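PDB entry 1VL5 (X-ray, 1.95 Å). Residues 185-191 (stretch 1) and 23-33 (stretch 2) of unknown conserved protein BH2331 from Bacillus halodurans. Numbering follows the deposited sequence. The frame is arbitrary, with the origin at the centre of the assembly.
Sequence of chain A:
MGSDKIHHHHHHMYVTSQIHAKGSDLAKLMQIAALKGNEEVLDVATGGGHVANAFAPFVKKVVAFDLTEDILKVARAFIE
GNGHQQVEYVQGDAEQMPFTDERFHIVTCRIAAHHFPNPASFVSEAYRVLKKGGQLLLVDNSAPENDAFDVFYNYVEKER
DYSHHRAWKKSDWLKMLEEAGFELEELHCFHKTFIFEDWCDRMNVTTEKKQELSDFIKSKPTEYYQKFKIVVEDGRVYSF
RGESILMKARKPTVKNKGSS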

# COMPACT_ATOMS: atom_id res chain seq x y z
N GLU A 185 0.89 5.80 -16.31
CA GLU A 185 2.13 5.76 -17.08
C GLU A 185 2.78 4.40 -16.96
O GLU A 185 3.20 3.88 -17.95
CB GLU A 185 3.07 6.88 -16.62
CG GLU A 185 2.55 8.25 -17.02
CD GLU A 185 3.47 9.39 -16.78
OE1 GLU A 185 4.49 9.23 -16.07
OE2 GLU A 185 3.14 10.48 -17.34
N GLU A 186 2.88 3.85 -15.74
CA GLU A 186 3.59 2.61 -15.48
C GLU A 186 2.92 1.83 -14.39
O GLU A 186 2.50 2.39 -13.37
CB GLU A 186 5.06 2.85 -15.03
CG GLU A 186 5.87 3.70 -15.95
CD GLU A 186 7.30 3.89 -15.45
OE1 GLU A 186 7.89 2.86 -15.04
OE2 GLU A 186 7.81 5.04 -15.53
N LEU A 187 2.83 0.53 -14.62
CA LEU A 187 2.34 -0.48 -13.66
C LEU A 187 3.41 -1.58 -13.58
O LEU A 187 3.77 -2.16 -14.58
CB LEU A 187 0.95 -1.01 -14.10
CG LEU A 187 0.52 -2.36 -13.48
CD1 LEU A 187 0.41 -2.27 -12.02
CD2 LEU A 187 -0.82 -2.91 -14.04
N HIS A 188 4.00 -1.78 -12.39
CA HIS A 188 5.02 -2.81 -12.15
C HIS A 188 4.42 -3.79 -11.15
O HIS A 188 3.79 -3.37 -10.17
CB HIS A 188 6.29 -2.16 -11.57
CG HIS A 188 6.92 -1.17 -12.50
ND1 HIS A 188 8.00 -1.50 -13.30
CD2 HIS A 188 6.62 0.12 -12.79
CE1 HIS A 188 8.33 -0.44 -14.03
NE2 HIS A 188 7.52 0.56 -13.72
N CYS A 189 4.53 -5.09 -11.44
CA CYS A 189 3.96 -6.14 -10.58
C CYS A 189 5.06 -6.92 -9.98
O CYS A 189 6.05 -7.14 -10.64
CB CYS A 189 3.12 -7.09 -11.39
SG CYS A 189 1.90 -6.27 -12.30
N PHE A 190 4.88 -7.34 -8.73
CA PHE A 190 5.88 -8.11 -8.01
C PHE A 190 5.22 -9.24 -7.27
O PHE A 190 4.06 -9.20 -7.02
CB PHE A 190 6.55 -7.24 -6.98
CG PHE A 190 7.10 -5.96 -7.53
CD1 PHE A 190 6.30 -4.87 -7.70
CD2 PHE A 190 8.42 -5.89 -7.93
CE1 PHE A 190 6.81 -3.70 -8.21
CE2 PHE A 190 8.92 -4.73 -8.48
CZ PHE A 190 8.12 -3.64 -8.59
N HIS A 191 5.98 -10.26 -6.92
CA HIS A 191 5.50 -11.35 -6.08
C HIS A 191 6.41 -11.56 -4.88
O HIS A 191 7.60 -11.38 -4.99
CB HIS A 191 5.38 -12.61 -6.92
CG HIS A 191 4.48 -12.45 -8.11
ND1 HIS A 191 3.15 -12.81 -8.10
CD2 HIS A 191 4.72 -11.94 -9.35
CE1 HIS A 191 2.60 -12.53 -9.27
NE2 HIS A 191 3.53 -12.02 -10.05
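Stretch 2 23-33: GSDLAKLMQIA

Residues 185-191 form an extended strand, and stretch 2 begins as a short loop that turns into a helix over 26-33. The helix runs nearly antiparallel to the strand, with a crossing angle of 165° and a closest axis approach of 11.3 Å, so the start of stretch 2 meets the end of stretch 1. The CA of Phe190 lies 6.1 Å from the CA of Ser24, while the CA atoms of Glu186 and Ile32 are 8.5 Å apart. Asp25 caps the helix: its OD1 accepts from Lys28 N at 3.0 Å.

Strand alternation sets the pattern, since Glu186, His188 and Phe190 all point toward stretch 2. Phe190 buries the most surface. Ser24 CB sits over one face of the Phe190 ring, 3.4 Å from Phe190 CD1, in a CH-pi contact; Gly23 C approaches Phe190 CD2 at 3.6 Å, and, from the first turn of the helix, Lys28 CG reaches Phe190 CZ at 3.9 Å. A turn further, Ile32 CD1 packs against His188 NE2 at 3.7 Å and Glu186 OE1 at 3.8 Å. Those two polar groups are already paired, His188 NE2 donating to Glu186 OE1 at 2.7 Å, so the methyl meets a satisfied pair. No direct hydrogen bond joins the modelled atoms of the two stretches, but one water donates to both Ile32 O (2.8 Å) and Glu186 OE2 (2.7 Å).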

# COMPACT_ATOMS: atom_id res chain seq x y z
N GLY A 23 12.04 -6.78 -5.79
CA GLY A 23 10.90 -6.58 -4.86
C GLY A 23 10.31 -5.19 -4.98
O GLY A 23 10.98 -4.24 -5.41
N SER A 24 9.03 -5.07 -4.61
CA SER A 24 8.38 -3.76 -4.56
C SER A 24 8.92 -3.06 -3.32
O SER A 24 8.24 -2.95 -2.27
CB SER A 24 6.82 -3.80 -4.54
OG SER A 24 6.29 -2.47 -4.87
N ASP A 25 10.15 -2.59 -3.45
CA ASP A 25 10.78 -1.91 -2.31
C ASP A 25 10.88 -0.38 -2.47
O ASP A 25 10.41 0.22 -3.47
CB ASP A 25 12.11 -2.58 -1.97
CG ASP A 25 13.10 -2.52 -3.06
OD1 ASP A 25 12.91 -1.74 -4.03
OD2 ASP A 25 14.09 -3.28 -2.93
N LEU A 26 11.49 0.27 -1.49
CA LEU A 26 11.50 1.71 -1.52
C LEU A 26 12.41 2.17 -2.63
O LEU A 26 12.16 3.21 -3.25
CB LEU A 26 11.93 2.28 -0.18
CG LEU A 26 10.88 2.17 0.93
CD1 LEU A 26 11.47 2.74 2.22
CD2 LEU A 26 9.66 2.92 0.54
N ALA A 27 13.48 1.41 -2.87
CA ALA A 27 14.44 1.80 -3.90
C ALA A 27 13.73 1.84 -5.28
O ALA A 27 13.94 2.76 -6.06
CB ALA A 27 15.61 0.83 -3.91
N LYS A 28 12.96 0.81 -5.59
CA LYS A 28 12.14 0.77 -6.81
C LYS A 28 11.14 1.93 -6.96
O LYS A 28 11.03 2.55 -8.01
CB LYS A 28 11.43 -0.58 -6.90
CG LYS A 28 10.68 -0.75 -8.21
CD LYS A 28 11.63 -0.91 -9.41
N LEU A 29 10.43 2.23 -5.89
CA LEU A 29 9.59 3.43 -5.83
C LEU A 29 10.34 4.71 -6.13
O LEU A 29 9.90 5.51 -6.94
CB LEU A 29 8.95 3.54 -4.44
CG LEU A 29 8.04 4.75 -4.10
CD1 LEU A 29 6.87 4.85 -5.02
CD2 LEU A 29 7.52 4.61 -2.69
N MSE A 30 11.49 4.91 -5.47
CA MSE A 30 12.27 6.11 -5.68
C MSE A 30 12.71 6.22 -7.14
O MSE A 30 12.62 7.28 -7.73
CB MSE A 30 13.51 6.08 -4.79
CG MSE A 30 13.25 6.14 -3.28
SE MSE A 30 12.40 7.83 -2.86
CE MSE A 30 13.99 8.91 -3.35
N GLN A 31 13.18 5.13 -7.73
CA GLN A 31 13.62 5.11 -9.13
C GLN A 31 12.49 5.51 -10.07
O GLN A 31 12.67 6.36 -10.93
CB GLN A 31 14.12 3.71 -9.47
CG GLN A 31 14.72 3.50 -10.83
CD GLN A 31 14.97 1.98 -11.12
OE1 GLN A 31 14.04 1.15 -11.05
NE2 GLN A 31 16.23 1.64 -11.43
N ILE A 32 11.33 4.87 -9.91
CA ILE A 32 10.15 5.14 -10.76
C ILE A 32 9.67 6.58 -10.59
O ILE A 32 9.20 7.19 -11.55
CB ILE A 32 8.99 4.13 -10.45
CG1 ILE A 32 9.41 2.65 -10.73
CG2 ILE A 32 7.76 4.44 -11.21
CD1 ILE A 32 10.18 2.48 -12.02
N ALA A 33 9.85 7.14 -9.39
CA ALA A 33 9.41 8.52 -9.11
C ALA A 33 10.06 9.54 -10.03
O ALA A 33 9.44 10.50 -10.46
CB ALA A 33 9.69 8.87 -7.63
O HOH W 1 9.72 6.35 -14.16